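Dehalogenase-like hydrolase (Ralstonia solanacearum, PDB 3UMB) probably catalyses the hydrolytic dehalogenation of small (S)-2-haloalkanoic acids to the corresponding (R)-2-hydroxyalkanoic acids, as a member of the HAD-like hydrolase superfamily. Local coordinates at residues Ala6-Ala11 against Ala173-Val178; Phe101-Pro106 against Gly216-Asp221; Val107-Arg112 against Ser139-His144; Ala160-Pro165 against Thr189-Thr194. All blocks are in the same frame, centred on the assembly; numbering follows the deposited sequence.

Contact 1 (Ala6-Ala11 against Ala173-Val178)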
# COMPACT_ATOMS: atom_id res chain seq x y z
N ALA A 6 -14.90 -20.70 15.70
CA ALA A 6 -14.67 -19.36 16.20
C ALA A 6 -14.79 -18.35 15.04
O ALA A 6 -14.66 -18.70 13.88
CB ALA A 6 -13.31 -19.25 16.91
N VAL A 7 -15.06 -17.11 15.35
CA VAL A 7 -15.26 -16.12 14.30
C VAL A 7 -14.58 -14.85 14.75
O VAL A 7 -14.85 -14.35 15.85
CB VAL A 7 -16.78 -15.90 14.00
CG1 VAL A 7 -17.03 -14.83 12.92
CG2 VAL A 7 -17.44 -17.27 13.60
N VAL A 8 -13.67 -14.36 13.92
CA VAL A 8 -12.87 -13.16 14.25
C VAL A 8 -13.19 -12.03 13.24
O VAL A 8 -13.31 -12.29 12.04
CB VAL A 8 -11.35 -13.49 14.27
CG1 VAL A 8 -10.51 -12.23 14.45
CG2 VAL A 8 -11.06 -14.51 15.41
N PHE A 9 -13.33 -10.82 13.76
CA PHE A 9 -13.66 -9.65 12.99
C PHE A 9 -12.52 -8.65 12.95
O PHE A 9 -11.86 -8.40 13.94
CB PHE A 9 -14.88 -8.93 13.60
CG PHE A 9 -16.14 -9.73 13.56
CD1 PHE A 9 -16.49 -10.54 14.64
CD2 PHE A 9 -16.99 -9.66 12.47
CE1 PHE A 9 -17.67 -11.29 14.62
CE2 PHE A 9 -18.18 -10.41 12.41
CZ PHE A 9 -18.53 -11.22 13.50
N ASP A 10 -12.32 -8.09 11.77
CA ASP A 10 -11.71 -6.78 11.54
C ASP A 10 -12.57 -5.68 12.22
O ASP A 10 -13.77 -5.85 12.44
CB ASP A 10 -11.73 -6.58 10.02
CG ASP A 10 -11.07 -5.33 9.57
OD1 ASP A 10 -10.06 -4.92 10.21
OD2 ASP A 10 -11.57 -4.76 8.56
N ALA A 11 -11.96 -4.56 12.54
CA ALA A 11 -12.66 -3.50 13.25
C ALA A 11 -13.43 -2.49 12.31
O ALA A 11 -14.66 -2.57 12.08
CB ALA A 11 -11.61 -2.73 14.21
N ALA A 173 -7.79 -22.86 9.98
CA ALA A 173 -8.88 -23.48 9.18
C ALA A 173 -10.21 -23.52 9.91
O ALA A 173 -11.27 -23.53 9.27
CB ALA A 173 -8.50 -24.86 8.72
N GLN A 174 -10.17 -23.48 11.23
CA GLN A 174 -11.38 -23.56 12.03
C GLN A 174 -11.87 -22.21 12.56
O GLN A 174 -12.78 -22.17 13.38
CB GLN A 174 -11.15 -24.52 13.22
CG GLN A 174 -10.85 -25.98 12.79
CD GLN A 174 -10.37 -26.87 13.95
OE1 GLN A 174 -10.68 -26.62 15.13
NE2 GLN A 174 -9.61 -27.92 13.60
N ILE A 175 -11.23 -21.12 12.15
CA ILE A 175 -11.70 -19.78 12.50
C ILE A 175 -12.31 -19.18 11.24
O ILE A 175 -11.76 -19.34 10.15
CB ILE A 175 -10.55 -18.90 13.06
CG1 ILE A 175 -9.97 -19.56 14.33
CG2 ILE A 175 -11.03 -17.48 13.40
CD1 ILE A 175 -8.89 -18.74 15.05
N LEU A 176 -13.48 -18.58 11.38
CA LEU A 176 -14.04 -17.77 10.29
C LEU A 176 -13.52 -16.34 10.46
O LEU A 176 -13.75 -15.67 11.49
CB LEU A 176 -15.56 -17.78 10.25
CG LEU A 176 -16.15 -16.92 9.11
CD1 LEU A 176 -15.75 -17.42 7.71
CD2 LEU A 176 -17.67 -16.84 9.25
N PHE A 177 -12.84 -15.88 9.42
CA PHE A 177 -12.24 -14.56 9.42
C PHE A 177 -13.12 -13.63 8.59
O PHE A 177 -13.35 -13.87 7.41
CB PHE A 177 -10.84 -14.62 8.84
CG PHE A 177 -10.14 -13.31 8.88
CD1 PHE A 177 -9.42 -12.93 10.01
CD2 PHE A 177 -10.28 -12.40 7.83
CE1 PHE A 177 -8.82 -11.66 10.06
CE2 PHE A 177 -9.70 -11.16 7.87
CZ PHE A 177 -8.94 -10.77 8.97
N VAL A 178 -13.57 -12.56 9.22
CA VAL A 178 -14.47 -11.59 8.61
C VAL A 178 -13.83 -10.22 8.49
O VAL A 178 -13.35 -9.67 9.48
CB VAL A 178 -15.75 -11.45 9.45
CG1 VAL A 178 -16.72 -10.43 8.80
CG2 VAL A 178 -16.42 -12.83 9.61

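Contact 2 (Phe101-Pro106 against Gly216-Asp221)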
# COMPACT_ATOMS: atom_id res chain seq x y z
N PHE A 101 -22.50 -0.55 12.80
CA PHE A 101 -23.56 -0.75 11.85
C PHE A 101 -24.70 -1.45 12.64
O PHE A 101 -24.54 -2.58 13.11
CB PHE A 101 -23.08 -1.56 10.63
CG PHE A 101 -21.95 -0.89 9.84
CD1 PHE A 101 -22.22 -0.13 8.71
CD2 PHE A 101 -20.63 -1.05 10.21
CE1 PHE A 101 -21.19 0.47 7.96
CE2 PHE A 101 -19.60 -0.46 9.47
CZ PHE A 101 -19.88 0.31 8.35
N PRO A 102 -25.84 -0.76 12.80
CA PRO A 102 -27.02 -1.14 13.60
C PRO A 102 -27.43 -2.62 13.54
O PRO A 102 -27.93 -3.19 14.50
CB PRO A 102 -28.12 -0.26 12.98
CG PRO A 102 -27.37 1.00 12.59
CD PRO A 102 -26.03 0.54 12.12
N GLU A 103 -27.22 -3.19 12.36
CA GLU A 103 -27.37 -4.62 12.12
C GLU A 103 -26.41 -5.53 12.92
O GLU A 103 -26.72 -6.70 13.18
CB GLU A 103 -27.15 -4.88 10.61
CG GLU A 103 -25.95 -4.07 10.02
CD GLU A 103 -25.26 -4.75 8.85
OE1 GLU A 103 -25.85 -5.69 8.28
OE2 GLU A 103 -24.12 -4.33 8.51
N ASN A 104 -25.24 -5.03 13.28
CA ASN A 104 -24.20 -5.87 13.87
C ASN A 104 -24.60 -6.59 15.19
O ASN A 104 -24.56 -7.84 15.29
CB ASN A 104 -22.91 -5.03 14.08
CG ASN A 104 -22.20 -4.69 12.75
OD1 ASN A 104 -22.52 -5.28 11.72
ND2 ASN A 104 -21.23 -3.77 12.78
N VAL A 105 -24.99 -5.80 16.18
CA VAL A 105 -25.07 -6.28 17.56
C VAL A 105 -26.04 -7.47 17.75
O VAL A 105 -25.78 -8.33 18.61
CB VAL A 105 -25.36 -5.14 18.57
CG1 VAL A 105 -24.93 -5.57 19.95
CG2 VAL A 105 -24.62 -3.85 18.18
N PRO A 106 -27.15 -7.54 16.96
CA PRO A 106 -28.02 -8.74 17.03
C PRO A 106 -27.42 -9.98 16.39
O PRO A 106 -27.54 -11.10 16.94
CB PRO A 106 -29.28 -8.34 16.23
CG PRO A 106 -29.01 -6.97 15.67
CD PRO A 106 -27.82 -6.39 16.33
N GLY A 216 -20.47 -11.03 1.01
CA GLY A 216 -21.81 -10.50 1.00
C GLY A 216 -21.73 -9.01 1.16
O GLY A 216 -20.65 -8.43 1.11
N HIS A 217 -22.88 -8.40 1.39
CA HIS A 217 -23.03 -6.96 1.37
C HIS A 217 -23.01 -6.37 2.75
O HIS A 217 -22.69 -5.20 2.93
CB HIS A 217 -24.33 -6.59 0.66
CG HIS A 217 -24.69 -5.15 0.76
ND1 HIS A 217 -25.81 -4.71 1.45
CD2 HIS A 217 -24.08 -4.03 0.27
CE1 HIS A 217 -25.86 -3.38 1.39
NE2 HIS A 217 -24.83 -2.95 0.67
N ASP A 218 -23.35 -7.19 3.75
CA ASP A 218 -23.45 -6.74 5.13
C ASP A 218 -23.35 -7.89 6.11
O ASP A 218 -23.22 -9.06 5.72
CB ASP A 218 -24.76 -5.97 5.34
CG ASP A 218 -26.00 -6.81 5.01
OD1 ASP A 218 -25.86 -8.00 4.61
OD2 ASP A 218 -27.10 -6.21 5.11
N MSE A 219 -23.38 -7.55 7.38
CA MSE A 219 -23.20 -8.50 8.47
C MSE A 219 -24.23 -9.60 8.55
O MSE A 219 -23.96 -10.74 9.01
CB MSE A 219 -23.17 -7.73 9.75
CG MSE A 219 -21.81 -7.15 9.94
SE MSE A 219 -20.68 -8.48 10.81
CE MSE A 219 -20.94 -7.80 12.65
N ARG A 220 -25.42 -9.26 8.08
CA ARG A 220 -26.54 -10.16 8.09
C ARG A 220 -26.36 -11.15 6.97
O ARG A 220 -26.76 -12.30 7.12
CB ARG A 220 -27.83 -9.36 7.97
CG ARG A 220 -28.01 -8.38 9.14
CD ARG A 220 -29.25 -7.44 9.02
NE ARG A 220 -29.05 -6.39 8.01
CZ ARG A 220 -29.84 -5.33 7.85
NH1 ARG A 220 -30.88 -5.12 8.65
NH2 ARG A 220 -29.57 -4.46 6.87
N ASP A 221 -25.72 -10.77 5.87
CA ASP A 221 -25.32 -11.82 4.93
C ASP A 221 -24.34 -12.80 5.55
O ASP A 221 -24.35 -13.98 5.20
CB ASP A 221 -24.75 -11.25 3.63
CG ASP A 221 -25.80 -10.59 2.76
OD1 ASP A 221 -26.97 -11.07 2.71
OD2 ASP A 221 -25.46 -9.57 2.12

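Contact 3 (Val107-Arg112 against Ser139-His144)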
# COMPACT_ATOMS: atom_id res chain seq x y z
N VAL A 107 -26.82 -9.76 15.19
CA VAL A 107 -26.13 -10.80 14.40
C VAL A 107 -25.02 -11.43 15.24
O VAL A 107 -24.84 -12.63 15.21
CB VAL A 107 -25.45 -10.26 13.06
CG1 VAL A 107 -25.00 -11.43 12.21
CG2 VAL A 107 -26.38 -9.34 12.25
N LEU A 108 -24.29 -10.60 15.99
CA LEU A 108 -23.28 -11.14 16.90
C LEU A 108 -23.97 -12.09 17.89
O LEU A 108 -23.45 -13.16 18.21
CB LEU A 108 -22.50 -10.00 17.60
CG LEU A 108 -21.56 -9.17 16.68
CD1 LEU A 108 -20.98 -7.89 17.32
CD2 LEU A 108 -20.41 -10.04 16.19
N ARG A 109 -25.18 -11.74 18.32
CA ARG A 109 -25.92 -12.58 19.26
C ARG A 109 -26.39 -13.89 18.65
O ARG A 109 -26.17 -14.93 19.25
CB ARG A 109 -27.04 -11.80 19.92
CG ARG A 109 -26.48 -10.84 20.95
CD ARG A 109 -27.35 -9.61 21.22
NE ARG A 109 -26.75 -8.79 22.29
CZ ARG A 109 -27.18 -7.59 22.68
NH1 ARG A 109 -28.24 -7.03 22.10
NH2 ARG A 109 -26.53 -6.95 23.67
N GLN A 110 -26.97 -13.88 17.45
CA GLN A 110 -27.34 -15.16 16.78
C GLN A 110 -26.15 -16.13 16.56
O GLN A 110 -26.34 -17.31 16.27
CB GLN A 110 -28.07 -14.89 15.45
CG GLN A 110 -29.59 -14.59 15.59
CD GLN A 110 -30.11 -13.58 14.55
OE1 GLN A 110 -30.73 -13.96 13.56
NE2 GLN A 110 -29.85 -12.28 14.78
N LEU A 111 -24.92 -15.61 16.68
CA LEU A 111 -23.66 -16.39 16.60
C LEU A 111 -23.19 -16.82 18.00
O LEU A 111 -22.83 -17.98 18.19
CB LEU A 111 -22.54 -15.58 15.92
CG LEU A 111 -22.78 -15.01 14.52
CD1 LEU A 111 -21.73 -13.93 14.21
CD2 LEU A 111 -22.78 -16.13 13.49
N ARG A 112 -23.15 -15.88 18.95
CA ARG A 112 -22.83 -16.18 20.34
C ARG A 112 -23.76 -17.28 20.83
O ARG A 112 -23.33 -18.22 21.51
CB ARG A 112 -23.04 -14.96 21.25
CG ARG A 112 -21.96 -13.93 21.16
CD ARG A 112 -21.38 -13.66 22.52
NE ARG A 112 -20.56 -14.79 22.98
CZ ARG A 112 -19.99 -14.89 24.18
NH1 ARG A 112 -19.26 -15.97 24.48
NH2 ARG A 112 -20.14 -13.92 25.09
N SER A 139 -19.23 -4.51 24.40
CA SER A 139 -18.50 -5.05 25.56
C SER A 139 -19.18 -6.38 26.01
O SER A 139 -20.41 -6.47 26.04
CB SER A 139 -18.44 -3.99 26.69
OG SER A 139 -18.12 -2.68 26.21
N GLY A 140 -18.37 -7.41 26.27
CA GLY A 140 -18.88 -8.74 26.65
C GLY A 140 -19.03 -9.79 25.55
O GLY A 140 -18.97 -11.01 25.81
N LEU A 141 -19.20 -9.33 24.30
CA LEU A 141 -19.47 -10.23 23.16
C LEU A 141 -18.19 -10.89 22.67
O LEU A 141 -18.23 -12.02 22.19
CB LEU A 141 -20.18 -9.48 22.01
CG LEU A 141 -21.63 -9.04 22.30
CD1 LEU A 141 -21.67 -7.69 23.04
CD2 LEU A 141 -22.47 -8.95 21.04
N PHE A 142 -17.07 -10.20 22.82
CA PHE A 142 -15.76 -10.75 22.43
C PHE A 142 -14.96 -11.35 23.59
O PHE A 142 -14.57 -10.68 24.56
CB PHE A 142 -14.92 -9.69 21.71
CG PHE A 142 -15.60 -9.09 20.53
CD1 PHE A 142 -16.00 -9.87 19.48
CD2 PHE A 142 -15.84 -7.74 20.47
CE1 PHE A 142 -16.65 -9.33 18.39
CE2 PHE A 142 -16.49 -7.18 19.39
CZ PHE A 142 -16.89 -7.98 18.35
N ASP A 143 -14.67 -12.63 23.44
CA ASP A 143 -13.64 -13.30 24.22
C ASP A 143 -12.26 -12.62 24.07
O ASP A 143 -11.63 -12.27 25.08
CB ASP A 143 -13.57 -14.76 23.80
CG ASP A 143 -14.84 -15.52 24.14
OD1 ASP A 143 -15.90 -14.88 24.31
OD2 ASP A 143 -14.77 -16.77 24.23
N HIS A 144 -11.80 -12.39 22.83
CA HIS A 144 -10.47 -11.78 22.61
C HIS A 144 -10.56 -10.54 21.73
O HIS A 144 -11.25 -10.53 20.74
CB HIS A 144 -9.51 -12.80 21.98
CG HIS A 144 -9.45 -14.12 22.70
ND1 HIS A 144 -8.64 -14.34 23.80
CD2 HIS A 144 -10.06 -15.31 22.44
CE1 HIS A 144 -8.76 -15.60 24.19
NE2 HIS A 144 -9.62 -16.21 23.38

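Contact 4 (Ala160-Pro165 against Thr189-Thr194)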
# COMPACT_ATOMS: atom_id res chain seq x y z
N ALA A 160 0.78 -11.04 12.18
CA ALA A 160 -0.50 -10.38 12.54
C ALA A 160 -1.64 -11.36 12.46
O ALA A 160 -2.41 -11.48 13.39
CB ALA A 160 -0.80 -9.18 11.66
N TYR A 161 -1.76 -12.07 11.34
CA TYR A 161 -2.81 -13.09 11.18
C TYR A 161 -2.65 -14.18 12.27
O TYR A 161 -3.64 -14.59 12.92
CB TYR A 161 -2.83 -13.68 9.77
CG TYR A 161 -3.33 -12.70 8.70
CD1 TYR A 161 -4.61 -12.09 8.80
CD2 TYR A 161 -2.56 -12.40 7.59
CE1 TYR A 161 -5.08 -11.16 7.84
CE2 TYR A 161 -3.02 -11.47 6.61
CZ TYR A 161 -4.28 -10.86 6.75
OH TYR A 161 -4.71 -9.98 5.77
N ALA A 162 -1.40 -14.57 12.54
CA ALA A 162 -1.15 -15.63 13.48
C ALA A 162 -1.69 -15.35 14.87
O ALA A 162 -1.85 -16.30 15.62
CB ALA A 162 0.32 -16.00 13.57
N LEU A 163 -1.94 -14.10 15.22
CA LEU A 163 -2.44 -13.81 16.55
C LEU A 163 -3.76 -14.57 16.87
O LEU A 163 -3.99 -14.94 18.01
CB LEU A 163 -2.59 -12.28 16.83
CG LEU A 163 -1.32 -11.41 16.97
CD1 LEU A 163 -1.62 -9.91 16.83
CD2 LEU A 163 -0.59 -11.68 18.25
N ALA A 164 -4.60 -14.81 15.87
CA ALA A 164 -5.96 -15.29 16.18
C ALA A 164 -5.97 -16.79 16.44
O ALA A 164 -6.50 -17.21 17.46
CB ALA A 164 -6.96 -14.89 15.15
N PRO A 165 -5.32 -17.60 15.60
CA PRO A 165 -5.18 -18.99 16.03
C PRO A 165 -4.60 -19.11 17.45
O PRO A 165 -5.14 -19.90 18.24
CB PRO A 165 -4.27 -19.58 14.98
CG PRO A 165 -4.70 -18.82 13.72
CD PRO A 165 -4.83 -17.42 14.22
N THR A 189 -7.21 -15.55 3.66
CA THR A 189 -7.39 -16.79 2.96
C THR A 189 -6.05 -17.46 2.68
O THR A 189 -5.94 -18.69 2.72
CB THR A 189 -8.13 -16.57 1.63
OG1 THR A 189 -9.31 -15.77 1.87
CG2 THR A 189 -8.52 -17.88 0.96
N TRP A 190 -5.04 -16.65 2.35
CA TRP A 190 -3.66 -17.14 2.16
C TRP A 190 -3.16 -17.74 3.48
O TRP A 190 -2.52 -18.73 3.50
CB TRP A 190 -2.70 -15.97 1.77
CG TRP A 190 -2.66 -15.57 0.31
CD1 TRP A 190 -2.96 -16.34 -0.78
CD2 TRP A 190 -2.23 -14.30 -0.22
NE1 TRP A 190 -2.79 -15.62 -1.94
CE2 TRP A 190 -2.32 -14.38 -1.62
CE3 TRP A 190 -1.81 -13.09 0.36
CZ2 TRP A 190 -2.02 -13.31 -2.44
CZ3 TRP A 190 -1.51 -12.03 -0.46
CH2 TRP A 190 -1.61 -12.15 -1.84
N HIS A 191 -3.44 -17.11 4.58
CA HIS A 191 -2.95 -17.66 5.85
C HIS A 191 -3.60 -19.00 6.22
O HIS A 191 -3.06 -19.76 6.99
CB HIS A 191 -3.16 -16.64 6.95
CG HIS A 191 -2.49 -16.99 8.25
ND1 HIS A 191 -1.13 -16.93 8.42
CD2 HIS A 191 -3.00 -17.38 9.44
CE1 HIS A 191 -0.83 -17.25 9.67
NE2 HIS A 191 -1.95 -17.53 10.31
N GLY A 192 -4.77 -19.27 5.64
CA GLY A 192 -5.48 -20.54 5.84
C GLY A 192 -6.81 -20.44 6.61
O GLY A 192 -7.32 -21.47 7.04
N PHE A 193 -7.34 -19.24 6.83
CA PHE A 193 -8.67 -19.10 7.47
C PHE A 193 -9.77 -19.41 6.49
O PHE A 193 -9.59 -19.30 5.29
CB PHE A 193 -8.97 -17.69 7.96
CG PHE A 193 -8.04 -17.18 9.02
CD1 PHE A 193 -8.33 -17.37 10.36
CD2 PHE A 193 -6.89 -16.47 8.67
CE1 PHE A 193 -7.47 -16.88 11.35
CE2 PHE A 193 -6.05 -15.97 9.64
CZ PHE A 193 -6.34 -16.18 10.99
N THR A 194 -10.93 -19.74 7.03
CA THR A 194 -12.16 -19.65 6.25
C THR A 194 -12.51 -18.19 6.34
O THR A 194 -12.61 -17.65 7.43
CB THR A 194 -13.35 -20.45 6.87
OG1 THR A 194 -12.96 -21.81 7.10
CG2 THR A 194 -14.57 -20.41 5.93

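Contact 1 (Ala6-Ala11 against Ala173-Val178)
Val8 turns CG1 anti to its backbone N (chi1 174°), which leaves CG2 beside that N, while Ile175 has CG2 anti to its backbone N (CG1 anti to the carbonyl carbon, chi1 -60°); the two CG2 methyls meet where the side chains cross, Val8 CG2 lying 3.6 Å from Ile175 CG2. Two neighbouring parallel strands, 6-9 and 175-178, are joined here in the middle of the Rossmann-like sheet of a HAD hydrolase. Leu176 N donates to Ala6 O at 2.8 Å, and Val8 N answers to Leu176 O at the same 2.8 Å. Two residues on, Val178 N binds Val8 O (2.8 Å), and Asp10 N closes the series on Val178 O at 3.0 Å. Between these bonds Val7 CA comes to 3.2 Å from Leu176 O, a CA-H...O contact. On the sheet face of Val7, Phe9, Leu176 and Val178, the Phe9 ring runs alongside Val178, its CD2 at 3.7 Å from Val178 CB, and Val7 CG1 touches Val178 CG2 at 3.9 Å. Helix 219-227 covers this face; helix 163-168 packs against Ala6, Val8 and Ile175 on the other. Asp10, just beyond the strand, occupies the place of the first conserved HAD motif, and its OD2 is bound by Thr14 and Ser179. Short, nearly straight bonds between buried apolar faces are consistent with a firmly held backbone beneath Asp10.

Contact 2 (Phe101-Pro106 against Gly216-Asp221)
The first turn of helix 219-227 is the element at issue, with Asp218 at its N-cap and Glu103, from the turn that leads into helix 104-112, laid against it. Asp218 OD1 takes the capping bond from Asp221 N at 3.0 Å, met from above the carboxylate plane. Glu103 adds a second carboxylate: its CG sits between backbone N and carbonyl carbon, the crowded position (chi1 42°), and the chain beyond is extended. Met219 N, at the helix start, makes only weak bonds to it, 3.2 Å to Glu103 OE1 and 3.5 Å to Glu103 OE2. Arg220 bends at chi3 and forms salt bridges through NE, 3.3 Å to Glu103 OE1 and 3.5 Å to Asp218 OD2. The latter oxygen lies at the guanidinium edge, in plane, whereas Glu103 CB rests over one guanidinium face. Deeper in, the buried side chains of Asn104 and Met219, a selenomethionine here, meet. Outside the two segments, Glu103 OE2 is paired with Arg200 NH1, and Asn104 ND2 is bound to Thr14 O. Glu103 OE1 and Asp218 OD2 stand 3.4 Å apart as like charges, with carboxylate planes 40° apart. Two arginines and the positive end of the helix dipole would offset that repulsion and probably favour both groups being ionised.

Contact 3 (Val107-Arg112 against Ser139-His144)
Leu141 reaches helix 104-112 with a single branch: CD2 presses on Leu108 CB at 3.6 Å, the two leucines crossing at about a right angle. The same methyl lies 4.4 Å from Arg109 CG. Both leucines have CG anti to the carbonyl carbon (chi1 -68° in Leu141), and Leu108 CD1 comes to 4.2 Å from Phe142 CZ. The helix belongs to the layer beside the parallel sheet of the HAD core, and 139-144 is the loop that runs into edge strand 144-147; Leu108, Arg112 and Phe142 all touch Leu118 of strand 118-122, next to that edge strand. Arg112 is bent at chi2 (-124°), which places CD, and again at chi3, which places NE. Leu141 O lies over one face of its guanidinium and is 3.6 Å from Arg112 CD. Arg112 NH2 approaches Gly140 O to 3.2 Å, but at an angle too poor for a hydrogen bond. A salt bridge joins Arg112 NH1 to Asp143 OD1 at 3.5 Å; the oxygen lies well out of the guanidinium plane, so the attraction is one of charge alone, and the guanidinium and carboxylate planes are 82° apart.

Contact 4 (Ala160-Pro165 against Thr189-Thr194)
Tyr161 sets its CB over the middle of the His191 imidazole, 3.7 Å from the ring centroid and only 12° off the ring normal, a clear CH-pi contact. The pair joins helical elements of the Rossmann-like HAD core that cover one face of the sheet: helices 158-161 and 163-168, which precede strand 175-179, and helix 182-191, which follows it. In His191, chi1 of -171° puts CG anti to the backbone N; at the far side of the ring, His191 NE2 is 3.7 Å from Ala162 N. The Tyr161 ring itself is turned 34° from the imidazole plane and leads away, its hydroxyl bonded to Asp184 of helix 182-191. A bound sodium ion lies about 3 Å from the side chain of His191. Helix 182-191 ends in a Schellman motif with Gly192, at positive phi, as C-prime residue. Beyond this helix end Phe193 enters the same seam, where its ring is wedged among apolar groups. Phe193 CE2 approaches Tyr161 CB at 4.0 Å, Phe193 CE1 lies 4.3 Å from Ala164 CB, and Phe193 CZ is 3.8 Å from Pro165 CD, the proline crossing the phenylalanine at about a right angle. Phe193 also meets the Phe177 ring of strand 175-179. Trp190, one residue before His191, instead stacks on His60 of the second subunit. Tyr161 O, which accepts the backbone bond from Ala164 N, lies in the plane of the Phe193 ring at its edge, 3.7 Å from Phe193 CZ.

Contact 1 forms the centre of the sheet, and the other three pack around it in a three-layered alpha/beta core. Contact 4 lies on one face, its centre about 8 Å from that of contact 1, and adjoins it through strand 194-198, which pairs with strand 175-179. Contacts 2 and 3 share helix 104-112 on the opposite face, their centres about 13 Å apart, and both reach the Phe9 ring, through Met219 and through Leu108 and Phe142. Contacts 2 and 4, with centres about 22 Å apart, do not touch. Along the chain contact 3 closes before contact 4 opens, whereas contact 1 crosses both 2 and 4, and the first strand and the C-terminal helix of the chain meet in one core.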